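Local coordinates for protein choline kinase (Cryptosporidium parvum, PDB 3MES) that binds ADP and magnesium and probably catalyses the ATP-dependent phosphorylation of choline and ethanolamine, at residues C58-N61 with W65-I68; D50-I55 with I68-I73; K200-W205 with T364-I369; Q340-Q345 with Q350-I355. One frame throughout, in Å; residues are numbered along the deposited sequence.

Overall arrangement
From the N terminus, helix 51-61 opens two contacts in succession. Contact 2 starts first, contact 1 closes the short loop after the helix, and contact 2 then closes at the entry to strand 73-78. Contact 1 therefore lies within the span of contact 2, and both use I68; R59 CD of contact 1 meets I73 CD1 of contact 2 at 3.4 Å. Contact 1 ties the helix to the turn that follows it, contact 2 to the start of the edge strand 73-78. Contact 3 comes later, closing 158 intervening residues between helices 198-214 and 364-376, its centre about 44 Å from that of contact 1. Contact 4 falls inside that span, joining helix 327-342 to helix 351-362.

Contact 1 (C58-N61 with W65-I68); sequences CRKN and WKEI
The carbonyl oxygen of I68 is approached by two nitrogens of R59: NE comes to 2.7 Å of I68 O, and NH2 to 3.2 Å of the same atom. R59 NH2 also lies 3.0 Å from K66 O, so the guanidinium lies close to two peptide oxygens of one turn. This is a helix-turn packing in the N-lobe of the protein-kinase-like fold, where helix 51-61 is followed by a type I beta turn, W65 to I68. The turn is closed by I68 N bonding to W65 O at 3.0 Å. To reach the I68 and K66 carbonyls, the R59 chain leaves its backbone with CG nearly eclipsing the backbone N (chi1 -20°) and bends again at its next two torsions, a strained course by ordinary rotamer standards. R59 CB, meanwhile, rests against W65 O at 3.5 Å. The two backbones are also close, and K66 CA makes a CA-H...O contact to R59 O at 3.1 Å.

On the buried side, W65 turns its indole inward. Its NE1 is bonded to H102 O, and the ring packs on V89, I91 and I105, so the turn is pinned to the sheet of strands 85-91 and 104-109. C58, which itself touches F107, approaches that indole obliquely. Its SG stands 5.4 Å from the centroid of the six-membered W65 ring, 51° off the ring normal, a Cys sulfur-aromatic contact. The nearest approach belongs to carbon: C58 CB lies 3.8 Å from W65 CE3.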
loop_
_atom_site.group_PDB
_atom_site.type_symbol
_atom_site.label_atom_id
_atom_site.label_comp_id
_atom_site.label_asym_id
_atom_site.label_seq_id
_atom_site.Cartn_x
_atom_site.Cartn_y
_atom_site.Cartn_z
ATOM N N CYS B 58 0.040 8.948 32.437
ATOM C CA CYS B 58 0.645 9.208 31.134
ATOM C C CYS B 58 2.015 9.879 31.237
ATOM O O CYS B 58 2.972 9.445 30.593
ATOM C CB CYS B 58 -0.290 10.048 30.257
ATOM S SG CYS B 58 -1.735 9.155 29.613
ATOM N N ARG B 59 2.113 10.934 32.044
ATOM C CA ARG B 59 3.371 11.667 32.155
ATOM C C ARG B 59 4.458 10.784 32.755
ATOM O O ARG B 59 5.646 10.999 32.521
ATOM C CB ARG B 59 3.210 12.938 32.995
ATOM C CG ARG B 59 1.789 13.433 33.125
ATOM C CD ARG B 59 1.685 14.942 32.942
ATOM N NE ARG B 59 2.899 15.667 33.314
ATOM C CZ ARG B 59 3.190 16.073 34.547
ATOM N NH1 ARG B 59 2.364 15.812 35.553
ATOM N NH2 ARG B 59 4.316 16.734 34.775
ATOM N N LYS B 60 4.040 9.785 33.523
ATOM C CA LYS B 60 4.975 8.929 34.241
ATOM C C LYS B 60 5.525 7.806 33.370
ATOM O O LYS B 60 6.637 7.324 33.591
ATOM C CB LYS B 60 4.300 8.344 35.485
ATOM C CG LYS B 60 5.159 7.354 36.249
ATOM C CD LYS B 60 4.447 6.857 37.498
ATOM C CE LYS B 60 5.353 5.964 38.332
ATOM N NZ LYS B 60 4.724 5.609 39.636
ATOM N N ASN B 61 4.747 7.394 32.376
ATOM C CA ASN B 61 5.079 6.207 31.597
ATOM C C ASN B 61 5.379 6.478 30.125
ATOM O O ASN B 61 6.027 5.671 29.461
ATOM C CB ASN B 61 3.962 5.171 31.728
ATOM C CG ASN B 61 3.794 4.676 33.152
ATOM O OD1 ASN B 61 4.570 3.849 33.628
ATOM N ND2 ASN B 61 2.775 5.183 33.841
ATOM N N TRP B 65 6.970 12.810 28.181
ATOM C CA TRP B 65 5.813 13.458 28.794
ATOM C C TRP B 65 6.080 13.858 30.240
ATOM O O TRP B 65 5.338 14.650 30.822
ATOM C CB TRP B 65 4.596 12.530 28.742
ATOM C CG TRP B 65 3.977 12.398 27.382
ATOM C CD1 TRP B 65 4.629 12.276 26.190
ATOM C CD2 TRP B 65 2.576 12.349 27.080
ATOM N NE1 TRP B 65 3.721 12.168 25.163
ATOM C CE2 TRP B 65 2.455 12.209 25.684
ATOM C CE3 TRP B 65 1.413 12.417 27.855
ATOM C CZ2 TRP B 65 1.219 12.134 25.046
ATOM C CZ3 TRP B 65 0.188 12.342 27.221
ATOM C CH2 TRP B 65 0.099 12.204 25.829
ATOM N N LYS B 66 7.139 13.300 30.817
ATOM C CA LYS B 66 7.463 13.533 32.221
ATOM C C LYS B 66 7.337 15.004 32.630
ATOM O O LYS B 66 6.668 15.324 33.610
ATOM C CB LYS B 66 8.872 13.021 32.533
ATOM C CG LYS B 66 9.193 12.948 34.015
ATOM C CD LYS B 66 8.387 11.852 34.703
ATOM C CE LYS B 66 8.844 11.651 36.142
ATOM N NZ LYS B 66 8.126 10.526 36.807
ATOM N N GLU B 67 7.973 15.894 31.876
ATOM C CA GLU B 67 8.056 17.300 32.271
ATOM C C GLU B 67 6.949 18.187 31.706
ATOM O O GLU B 67 6.899 19.380 31.999
ATOM C CB GLU B 67 9.426 17.879 31.901
ATOM C CG GLU B 67 10.546 17.411 32.811
ATOM C CD GLU B 67 10.261 17.711 34.270
ATOM O OE1 GLU B 67 10.055 18.900 34.602
ATOM O OE2 GLU B 67 10.240 16.760 35.083
ATOM N N ILE B 68 6.063 17.610 30.902
ATOM C CA ILE B 68 5.000 18.384 30.271
ATOM C C ILE B 68 3.920 18.789 31.272
ATOM O O ILE B 68 3.394 17.949 32.004
ATOM C CB ILE B 68 4.349 17.606 29.112
ATOM C CG1 ILE B 68 5.386 17.292 28.031
ATOM C CG2 ILE B 68 3.185 18.392 28.534
ATOM C CD1 ILE B 68 4.836 16.491 26.861
#

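Contact 2 (D50-I55 with I68-I73); sequences DTEIII and INESYI
I55 and I73 meet branch to end, the CG2 methyl of I55 lying 3.7 Å from the CD1 methyl of I73, while the two side chains run alongside each other in opposing directions. The pair joins helix 51-61 to the first residue of strand 73-78, an edge strand of the five-stranded antiparallel sheet in the kinase-like N-lobe, and E70 brings in the 3-10 segment 70-72. The conformations explain the meeting. I55 keeps CG1 beside its backbone N (chi1 -61°), which sends CG2 out toward the strand; I73 places CG1 in the same way and extends it, so that CD1 becomes its foremost atom. The same I55 CG2 also meets E70 CB at 4.1 Å, the glutamate chain crossing it at about a right angle. V75 covers I55 further on, and V89 and I91 cover I73, giving the isoleucines a buried setting.

Toward solvent two acids meet, both bent at chi2: E52 OE1 lies against the aliphatic part of E70, 3.8 Å from CG. Their carboxylate planes stand 79° apart, with OE1 of E52 and OE1 of E70 separated by 4.6 Å. Like charges so close may favour protonation of one acid slightly; R59, which packs on E70, may ease the repulsion.

An Asx turn starts the 3-10 segment: N69 OD1 accepts S71 N from well above its carbonyl plane at 3.1 Å. The hydroxyl S71 OG donates to that same N69 OD1 at 2.7 Å, in the carbonyl plane and on a lone pair.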
loop_
_atom_site.group_PDB
_atom_site.type_symbol
_atom_site.label_atom_id
_atom_site.label_comp_id
_atom_site.label_asym_id
_atom_site.label_seq_id
_atom_site.Cartn_x
_atom_site.Cartn_y
_atom_site.Cartn_z
ATOM N N ASP B 50 -11.215 9.230 35.885
ATOM C CA ASP B 50 -10.716 10.568 36.313
ATOM C C ASP B 50 -9.608 11.051 35.386
ATOM O O ASP B 50 -8.713 10.289 35.024
ATOM C CB ASP B 50 -10.209 10.522 37.756
ATOM C CG ASP B 50 -9.962 11.905 38.330
ATOM O OD1 ASP B 50 -10.685 12.849 37.945
ATOM O OD2 ASP B 50 -9.047 12.052 39.169
ATOM N N THR B 51 -9.672 12.324 35.011
ATOM C CA THR B 51 -8.708 12.904 34.082
ATOM C C THR B 51 -7.311 13.062 34.673
ATOM O O THR B 51 -6.317 12.744 34.020
ATOM C CB THR B 51 -9.192 14.269 33.549
ATOM O OG1 THR B 51 -10.016 14.063 32.397
ATOM C CG2 THR B 51 -8.011 15.144 33.162
ATOM N N GLU B 52 -7.232 13.552 35.906
ATOM C CA GLU B 52 -5.939 13.794 36.539
ATOM C C GLU B 52 -5.174 12.489 36.748
ATOM O O GLU B 52 -3.945 12.465 36.693
ATOM C CB GLU B 52 -6.117 14.523 37.873
ATOM C CG GLU B 52 -4.976 15.474 38.213
ATOM C CD GLU B 52 -4.885 16.639 37.240
ATOM O OE1 GLU B 52 -3.764 16.957 36.789
ATOM O OE2 GLU B 52 -5.942 17.229 36.916
ATOM N N ILE B 53 -5.909 11.408 36.981
ATOM C CA ILE B 53 -5.302 10.102 37.214
ATOM C C ILE B 53 -4.767 9.502 35.920
ATOM O O ILE B 53 -3.768 8.781 35.924
ATOM C CB ILE B 53 -6.303 9.122 37.856
ATOM C CG1 ILE B 53 -6.477 9.440 39.343
ATOM C CG2 ILE B 53 -5.838 7.687 37.671
ATOM C CD1 ILE B 53 -7.511 8.575 40.037
ATOM N N ILE B 54 -5.439 9.802 34.813
ATOM C CA ILE B 54 -4.991 9.350 33.505
ATOM C C ILE B 54 -3.775 10.158 33.071
ATOM O O ILE B 54 -2.839 9.625 32.476
ATOM C CB ILE B 54 -6.107 9.490 32.454
ATOM C CG1 ILE B 54 -7.281 8.570 32.802
ATOM C CG2 ILE B 54 -5.572 9.176 31.068
ATOM C CD1 ILE B 54 -8.496 8.770 31.928
ATOM N N ILE B 55 -3.798 11.450 33.386
ATOM C CA ILE B 55 -2.703 12.349 33.046
ATOM C C ILE B 55 -1.447 12.050 33.865
ATOM O O ILE B 55 -0.330 12.107 33.350
ATOM C CB ILE B 55 -3.119 13.822 33.223
ATOM C CG1 ILE B 55 -4.295 14.147 32.298
ATOM C CG2 ILE B 55 -1.944 14.751 32.952
ATOM C CD1 ILE B 55 -4.665 15.612 32.260
ATOM N N ILE B 68 6.063 17.610 30.902
ATOM C CA ILE B 68 5.000 18.384 30.271
ATOM C C ILE B 68 3.920 18.789 31.272
ATOM O O ILE B 68 3.394 17.949 32.004
ATOM C CB ILE B 68 4.349 17.606 29.112
ATOM C CG1 ILE B 68 5.386 17.292 28.031
ATOM C CG2 ILE B 68 3.185 18.392 28.534
ATOM C CD1 ILE B 68 4.836 16.491 26.861
ATOM N N ASN B 69 3.595 20.078 31.300
ATOM C CA ASN B 69 2.562 20.587 32.195
ATOM C C ASN B 69 1.176 20.088 31.798
ATOM O O ASN B 69 0.825 20.064 30.615
ATOM C CB ASN B 69 2.580 22.116 32.229
ATOM C CG ASN B 69 1.617 22.688 33.256
ATOM O OD1 ASN B 69 0.577 23.247 32.904
ATOM N ND2 ASN B 69 1.954 22.538 34.532
ATOM N N GLU B 70 0.389 19.696 32.793
ATOM C CA GLU B 70 -0.921 19.107 32.542
ATOM C C GLU B 70 -1.816 20.025 31.707
ATOM O O GLU B 70 -2.725 19.559 31.018
ATOM C CB GLU B 70 -1.610 18.753 33.861
ATOM C CG GLU B 70 -0.671 18.225 34.937
ATOM C CD GLU B 70 0.154 19.327 35.583
ATOM O OE1 GLU B 70 0.038 19.523 36.812
ATOM O OE2 GLU B 70 0.913 20.008 34.860
ATOM N N SER B 71 -1.555 21.326 31.767
ATOM C CA SER B 71 -2.376 22.295 31.047
ATOM C C SER B 71 -2.272 22.118 29.533
ATOM O O SER B 71 -3.107 22.625 28.784
ATOM C CB SER B 71 -1.999 23.725 31.437
ATOM O OG SER B 71 -0.845 24.158 30.742
ATOM N N TYR B 72 -1.246 21.398 29.088
ATOM C CA TYR B 72 -1.031 21.168 27.661
ATOM C C TYR B 72 -1.487 19.773 27.248
ATOM O O TYR B 72 -1.261 19.342 26.117
ATOM C CB TYR B 72 0.441 21.370 27.297
ATOM C CG TYR B 72 0.965 22.744 27.639
ATOM C CD1 TYR B 72 0.600 23.852 26.888
ATOM C CD2 TYR B 72 1.823 22.935 28.715
ATOM C CE1 TYR B 72 1.072 25.112 27.198
ATOM C CE2 TYR B 72 2.301 24.191 29.032
ATOM C CZ TYR B 72 1.923 25.277 28.269
ATOM O OH TYR B 72 2.395 26.532 28.580
ATOM N N ILE B 73 -2.129 19.071 28.173
ATOM C CA ILE B 73 -2.628 17.731 27.908
ATOM C C ILE B 73 -4.151 17.708 27.940
ATOM O O ILE B 73 -4.768 18.221 28.874
ATOM C CB ILE B 73 -2.096 16.723 28.940
ATOM C CG1 ILE B 73 -0.572 16.807 29.028
ATOM C CG2 ILE B 73 -2.546 15.313 28.586
ATOM C CD1 ILE B 73 0.029 15.938 30.111
#

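Contact 3 (K200-W205 with T364-I369); sequences KRIYLW and TLISHI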
loop_
_atom_site.group_PDB
_atom_site.type_symbol
_atom_site.label_atom_id
_atom_site.label_comp_id
_atom_site.label_asym_id
_atom_site.label_seq_id
_atom_site.Cartn_x
_atom_site.Cartn_y
_atom_site.Cartn_z
ATOM N N LYS B 200 -15.501 -23.813 15.966
ATOM C CA LYS B 200 -15.563 -23.652 17.414
ATOM C C LYS B 200 -16.331 -22.390 17.775
ATOM O O LYS B 200 -17.267 -22.423 18.575
ATOM C CB LYS B 200 -14.155 -23.575 18.005
ATOM C CG LYS B 200 -13.262 -24.745 17.648
ATOM C CD LYS B 200 -11.875 -24.565 18.240
ATOM C CE LYS B 200 -10.909 -25.608 17.707
ATOM N NZ LYS B 200 -9.552 -25.450 18.299
ATOM N N ARG B 201 -15.924 -21.276 17.180
ATOM C CA ARG B 201 -16.536 -19.982 17.463
ATOM C C ARG B 201 -18.032 -19.996 17.166
ATOM O O ARG B 201 -18.830 -19.477 17.947
ATOM C CB ARG B 201 -15.833 -18.878 16.670
ATOM C CG ARG B 201 -16.448 -17.499 16.818
ATOM C CD ARG B 201 -15.475 -16.425 16.368
ATOM N NE ARG B 201 -14.352 -16.294 17.293
ATOM C CZ ARG B 201 -13.266 -15.564 17.058
ATOM N NH1 ARG B 201 -13.141 -14.896 15.920
ATOM N NH2 ARG B 201 -12.300 -15.507 17.963
ATOM N N ILE B 202 -18.409 -20.594 16.039
ATOM C CA ILE B 202 -19.818 -20.693 15.674
ATOM C C ILE B 202 -20.608 -21.487 16.708
ATOM O O ILE B 202 -21.678 -21.061 17.142
ATOM C CB ILE B 202 -20.014 -21.329 14.283
ATOM C CG1 ILE B 202 -19.671 -20.319 13.186
ATOM C CG2 ILE B 202 -21.444 -21.814 14.122
ATOM C CD1 ILE B 202 -19.846 -20.852 11.777
ATOM N N TYR B 203 -20.082 -22.643 17.101
ATOM C CA TYR B 203 -20.745 -23.463 18.105
ATOM C C TYR B 203 -20.795 -22.714 19.436
ATOM O O TYR B 203 -21.823 -22.698 20.119
ATOM C CB TYR B 203 -20.035 -24.810 18.272
ATOM C CG TYR B 203 -19.939 -25.616 16.995
ATOM C CD1 TYR B 203 -18.790 -26.332 16.683
ATOM C CD2 TYR B 203 -20.996 -25.651 16.093
ATOM C CE1 TYR B 203 -18.701 -27.067 15.513
ATOM C CE2 TYR B 203 -20.916 -26.381 14.925
ATOM C CZ TYR B 203 -19.768 -27.085 14.637
ATOM O OH TYR B 203 -19.693 -27.809 13.470
ATOM N N LEU B 204 -19.684 -22.081 19.790
ATOM C CA LEU B 204 -19.602 -21.320 21.028
ATOM C C LEU B 204 -20.635 -20.197 21.057
ATOM O O LEU B 204 -21.335 -20.008 22.052
ATOM C CB LEU B 204 -18.200 -20.733 21.191
ATOM C CG LEU B 204 -17.710 -20.578 22.626
ATOM C CD1 LEU B 204 -17.329 -21.944 23.176
ATOM C CD2 LEU B 204 -16.528 -19.616 22.688
ATOM N N TRP B 205 -20.726 -19.447 19.963
ATOM C CA TRP B 205 -21.657 -18.325 19.894
ATOM C C TRP B 205 -23.097 -18.781 19.673
ATOM O O TRP B 205 -24.041 -18.069 20.020
ATOM C CB TRP B 205 -21.232 -17.313 18.826
ATOM C CG TRP B 205 -19.992 -16.556 19.194
ATOM C CD1 TRP B 205 -19.342 -16.583 20.396
ATOM C CD2 TRP B 205 -19.273 -15.628 18.371
ATOM N NE1 TRP B 205 -18.253 -15.746 20.365
ATOM C CE2 TRP B 205 -18.188 -15.146 19.134
ATOM C CE3 TRP B 205 -19.434 -15.162 17.062
ATOM C CZ2 TRP B 205 -17.272 -14.222 18.632
ATOM C CZ3 TRP B 205 -18.523 -14.248 16.564
ATOM C CH2 TRP B 205 -17.456 -13.787 17.349
ATOM N N THR B 364 -18.085 -17.365 2.602
ATOM C CA THR B 364 -18.954 -16.208 2.803
ATOM C C THR B 364 -20.099 -16.554 3.749
ATOM O O THR B 364 -20.598 -15.693 4.481
ATOM C CB THR B 364 -19.542 -15.679 1.473
ATOM O OG1 THR B 364 -20.288 -16.717 0.824
ATOM C CG2 THR B 364 -18.438 -15.196 0.546
ATOM N N LEU B 365 -20.514 -17.816 3.725
ATOM C CA LEU B 365 -21.601 -18.277 4.574
ATOM C C LEU B 365 -21.154 -18.322 6.031
ATOM O O LEU B 365 -21.943 -18.066 6.943
ATOM C CB LEU B 365 -22.096 -19.653 4.119
ATOM C CG LEU B 365 -22.494 -19.801 2.645
ATOM C CD1 LEU B 365 -22.855 -21.241 2.333
ATOM C CD2 LEU B 365 -23.646 -18.870 2.279
ATOM N N ILE B 366 -19.884 -18.648 6.248
ATOM C CA ILE B 366 -19.331 -18.667 7.596
ATOM C C ILE B 366 -19.468 -17.290 8.241
ATOM O O ILE B 366 -19.775 -17.178 9.427
ATOM C CB ILE B 366 -17.852 -19.099 7.598
ATOM C CG1 ILE B 366 -17.711 -20.515 7.038
ATOM C CG2 ILE B 366 -17.276 -19.031 9.005
ATOM C CD1 ILE B 366 -18.323 -21.591 7.912
ATOM N N SER B 367 -19.257 -16.249 7.442
ATOM C CA SER B 367 -19.327 -14.869 7.913
ATOM C C SER B 367 -20.746 -14.457 8.303
ATOM O O SER B 367 -20.962 -13.895 9.380
ATOM C CB SER B 367 -18.777 -13.919 6.845
ATOM O OG SER B 367 -18.905 -12.564 7.244
ATOM N N HIS B 368 -21.710 -14.741 7.429
ATOM C CA HIS B 368 -23.106 -14.388 7.686
ATOM C C HIS B 368 -23.662 -15.089 8.921
ATOM O O HIS B 368 -24.450 -14.514 9.669
ATOM C CB HIS B 368 -23.988 -14.720 6.479
ATOM C CG HIS B 368 -23.744 -13.845 5.290
ATOM N ND1 HIS B 368 -23.726 -12.468 5.367
ATOM C CD2 HIS B 368 -23.532 -14.150 3.988
ATOM C CE1 HIS B 368 -23.501 -11.965 4.168
ATOM N NE2 HIS B 368 -23.380 -12.964 3.313
ATOM N N ILE B 369 -23.266 -16.339 9.125
ATOM C CA ILE B 369 -23.756 -17.099 10.267
ATOM C C ILE B 369 -23.071 -16.665 11.557
ATOM O O ILE B 369 -23.718 -16.494 12.588
ATOM C CB ILE B 369 -23.572 -18.612 10.062
ATOM C CG1 ILE B 369 -24.744 -19.177 9.253
ATOM C CG2 ILE B 369 -23.468 -19.323 11.404
ATOM C CD1 ILE B 369 -24.677 -20.674 9.038
#
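A single methyl carries most of this contact. I202 CD1 reaches from helix 198-214 to two isoleucines one turn apart on helix 364-376, coming 3.9 Å from I369 CG2 and 4.2 Å from I366 CG2. In both pairs the side chains cross at about a right angle: the I202 chain points across the gap, and the CG2 branches of I366 and I369 receive its end. I202 is fully stretched beyond CG1, with chi2 at 180°, which carries CD1 away from its own helix. I366 meets it with CG2, which chi1 (-61°) sets anti to the backbone N; its other branch bends at chi2. The nearest backbones are those of I202 and I369, whose CA atoms are 7.6 Å apart.

These helices belong to the largely helical C-lobe of the kinase-like fold, and the contact is buried. Helix 235-239 closes the group, L235 touching both I202 and I369 and I239 touching I366; Y402 of helix 391-411 also packs on I369.

The neighbouring residues of the same helices lead toward the ligand region. R201 CG sits 3.5 Å above the W205 ring plane, over its centre, and the W205 ring meets W374, one of the residues lining the decamethonium pocket, with planes at about 50°. The side chain of I369 itself lies about 12 Å from the bound decamethonium.

Contact 4 (Q340-Q345 with Q350-I355); sequences QTLQEQ and QQIVHI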
loop_
_atom_site.group_PDB
_atom_site.type_symbol
_atom_site.label_atom_id
_atom_site.label_comp_id
_atom_site.label_asym_id
_atom_site.label_seq_id
_atom_site.Cartn_x
_atom_site.Cartn_y
_atom_site.Cartn_z
ATOM N N GLN B 340 1.718 -11.668 -2.106
ATOM C CA GLN B 340 2.269 -11.292 -0.811
ATOM C C GLN B 340 2.618 -12.519 0.031
ATOM O O GLN B 340 3.725 -12.616 0.559
ATOM C CB GLN B 340 1.291 -10.382 -0.061
ATOM C CG GLN B 340 1.648 -10.124 1.401
ATOM C CD GLN B 340 2.868 -9.241 1.570
ATOM O OE1 GLN B 340 4.004 -9.703 1.471
ATOM N NE2 GLN B 340 2.637 -7.961 1.836
ATOM N N THR B 341 1.679 -13.457 0.147
ATOM C CA THR B 341 1.903 -14.645 0.973
ATOM C C THR B 341 2.937 -15.583 0.357
ATOM O O THR B 341 3.742 -16.187 1.069
ATOM C CB THR B 341 0.598 -15.428 1.247
ATOM O OG1 THR B 341 0.084 -15.966 0.021
ATOM C CG2 THR B 341 -0.449 -14.530 1.888
ATOM N N LEU B 342 2.919 -15.698 -0.967
ATOM C CA LEU B 342 3.825 -16.606 -1.666
ATOM C C LEU B 342 5.101 -15.913 -2.135
ATOM O O LEU B 342 6.093 -16.569 -2.449
ATOM C CB LEU B 342 3.113 -17.264 -2.854
ATOM C CG LEU B 342 1.947 -18.196 -2.514
ATOM C CD1 LEU B 342 1.238 -18.665 -3.777
ATOM C CD2 LEU B 342 2.426 -19.385 -1.695
ATOM N N GLN B 343 5.075 -14.585 -2.184
ATOM C CA GLN B 343 6.230 -13.820 -2.644
ATOM C C GLN B 343 6.602 -14.160 -4.088
ATOM O O GLN B 343 7.781 -14.256 -4.430
ATOM C CB GLN B 343 7.430 -14.051 -1.723
ATOM C CG GLN B 343 7.296 -13.392 -0.361
ATOM C CD GLN B 343 7.258 -11.880 -0.453
ATOM O OE1 GLN B 343 8.074 -11.269 -1.141
ATOM N NE2 GLN B 343 6.309 -11.268 0.239
ATOM N N GLU B 344 5.591 -14.346 -4.931
ATOM C CA GLU B 344 5.821 -14.595 -6.349
ATOM C C GLU B 344 4.769 -13.888 -7.199
ATOM O O GLU B 344 3.678 -13.580 -6.721
ATOM C CB GLU B 344 5.831 -16.095 -6.647
ATOM C CG GLU B 344 4.460 -16.742 -6.628
ATOM C CD GLU B 344 4.525 -18.246 -6.802
ATOM O OE1 GLU B 344 5.331 -18.891 -6.096
ATOM O OE2 GLU B 344 3.768 -18.784 -7.641
ATOM N N GLN B 345 5.101 -13.627 -8.457
ATOM C CA GLN B 345 4.182 -12.929 -9.343
ATOM C C GLN B 345 2.915 -13.744 -9.572
ATOM O O GLN B 345 2.900 -14.671 -10.379
ATOM C CB GLN B 345 4.847 -12.603 -10.682
ATOM C CG GLN B 345 4.093 -11.555 -11.486
ATOM C CD GLN B 345 4.645 -11.374 -12.883
ATOM O OE1 GLN B 345 4.757 -12.330 -13.645
ATOM N NE2 GLN B 345 4.983 -10.140 -13.230
ATOM N N GLN B 350 -4.018 -16.562 -13.757
ATOM C CA GLN B 350 -3.465 -17.845 -13.344
ATOM C C GLN B 350 -4.524 -18.741 -12.701
ATOM O O GLN B 350 -5.491 -18.257 -12.114
ATOM C CB GLN B 350 -2.270 -17.634 -12.410
ATOM C CG GLN B 350 -1.073 -16.998 -13.103
ATOM C CD GLN B 350 -0.046 -16.451 -12.130
ATOM O OE1 GLN B 350 -0.245 -16.474 -10.915
ATOM N NE2 GLN B 350 1.060 -15.948 -12.664
ATOM N N GLN B 351 -4.386 -20.029 -12.855
ATOM C CA GLN B 351 -5.384 -20.952 -12.340
ATOM C C GLN B 351 -5.465 -21.043 -10.819
ATOM O O GLN B 351 -6.489 -21.294 -10.309
ATOM C CB GLN B 351 -5.256 -22.319 -13.033
ATOM C CG GLN B 351 -6.259 -23.362 -12.669
ATOM C CD GLN B 351 -7.651 -23.185 -13.296
ATOM O OE1 GLN B 351 -8.663 -23.108 -12.602
ATOM N NE2 GLN B 351 -7.704 -23.183 -14.598
ATOM N N ILE B 352 -4.376 -20.761 -10.116
ATOM C CA ILE B 352 -4.401 -20.728 -8.657
ATOM C C ILE B 352 -5.342 -19.639 -8.141
ATOM O O ILE B 352 -5.906 -19.756 -7.054
ATOM C CB ILE B 352 -2.988 -20.528 -8.067
ATOM C CG1 ILE B 352 -3.018 -20.680 -6.546
ATOM C CG2 ILE B 352 -2.426 -19.168 -8.459
ATOM C CD1 ILE B 352 -1.652 -20.582 -5.904
ATOM N N VAL B 353 -5.511 -18.582 -8.927
ATOM C CA VAL B 353 -6.427 -17.507 -8.560
ATOM C C VAL B 353 -7.871 -17.893 -8.873
ATOM O O VAL B 353 -8.755 -17.769 -8.027
ATOM C CB VAL B 353 -6.071 -16.192 -9.273
ATOM C CG1 VAL B 353 -7.170 -15.164 -9.066
ATOM C CG2 VAL B 353 -4.737 -15.663 -8.769
ATOM N N HIS B 354 -8.099 -18.366 -10.094
ATOM C CA HIS B 354 -9.418 -18.823 -10.511
ATOM C C HIS B 354 -10.010 -19.798 -9.499
ATOM O O HIS B 354 -11.171 -19.679 -9.120
ATOM C CB HIS B 354 -9.334 -19.478 -11.891
ATOM C CG HIS B 354 -10.647 -19.981 -12.406
ATOM N ND1 HIS B 354 -11.100 -21.262 -12.166
ATOM C CD2 HIS B 354 -11.596 -19.381 -13.165
ATOM C CE1 HIS B 354 -12.274 -21.428 -12.748
ATOM N NE2 HIS B 354 -12.600 -20.301 -13.361
ATOM N N ILE B 355 -9.209 -20.763 -9.064
ATOM C CA ILE B 355 -9.664 -21.757 -8.099
ATOM C C ILE B 355 -9.941 -21.147 -6.726
ATOM O O ILE B 355 -10.997 -21.383 -6.134
ATOM C CB ILE B 355 -8.646 -22.898 -7.941
ATOM C CG1 ILE B 355 -8.631 -23.777 -9.189
ATOM C CG2 ILE B 355 -8.973 -23.736 -6.716
ATOM C CD1 ILE B 355 -7.702 -24.965 -9.083
#
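This is a small surface contact across the loop between two consecutive helices in the C-lobe, where the chain leaves helix 327-342 and enters helix 351-362. It buries 115 Å² and rests on one apolar pair and one hydrogen bond. L342 and I352 reach toward each other tip to tip, with CD1 of L342 at 4.1 Å from CD1 of I352. I352 directs CG1 anti to its backbone N (chi1 -173°) and extends it toward the leucine, and L338 and P258 also touch I352.

The polar link is made by Q350, at the N-cap position of the second helix: its NE2 donates to Q345 O at 3.2 Å, nearly straight at 165°. The acceptor lies within 4° of the Q350 amide plane, although the donor is tilted from the Q345 carbonyl plane. The other end of that amide is used as well, Q350 OE1 accepting from M347 N.

Q345 faces the second subunit, packing on L329 of that subunit, with a weak hydrogen bond from Q345 NE2 to Q163 O of the second subunit. In Q350, one donating and one accepting end support this orientation of the amide and probably restrain its rotation, and one side chain bridges the loop and the helix start.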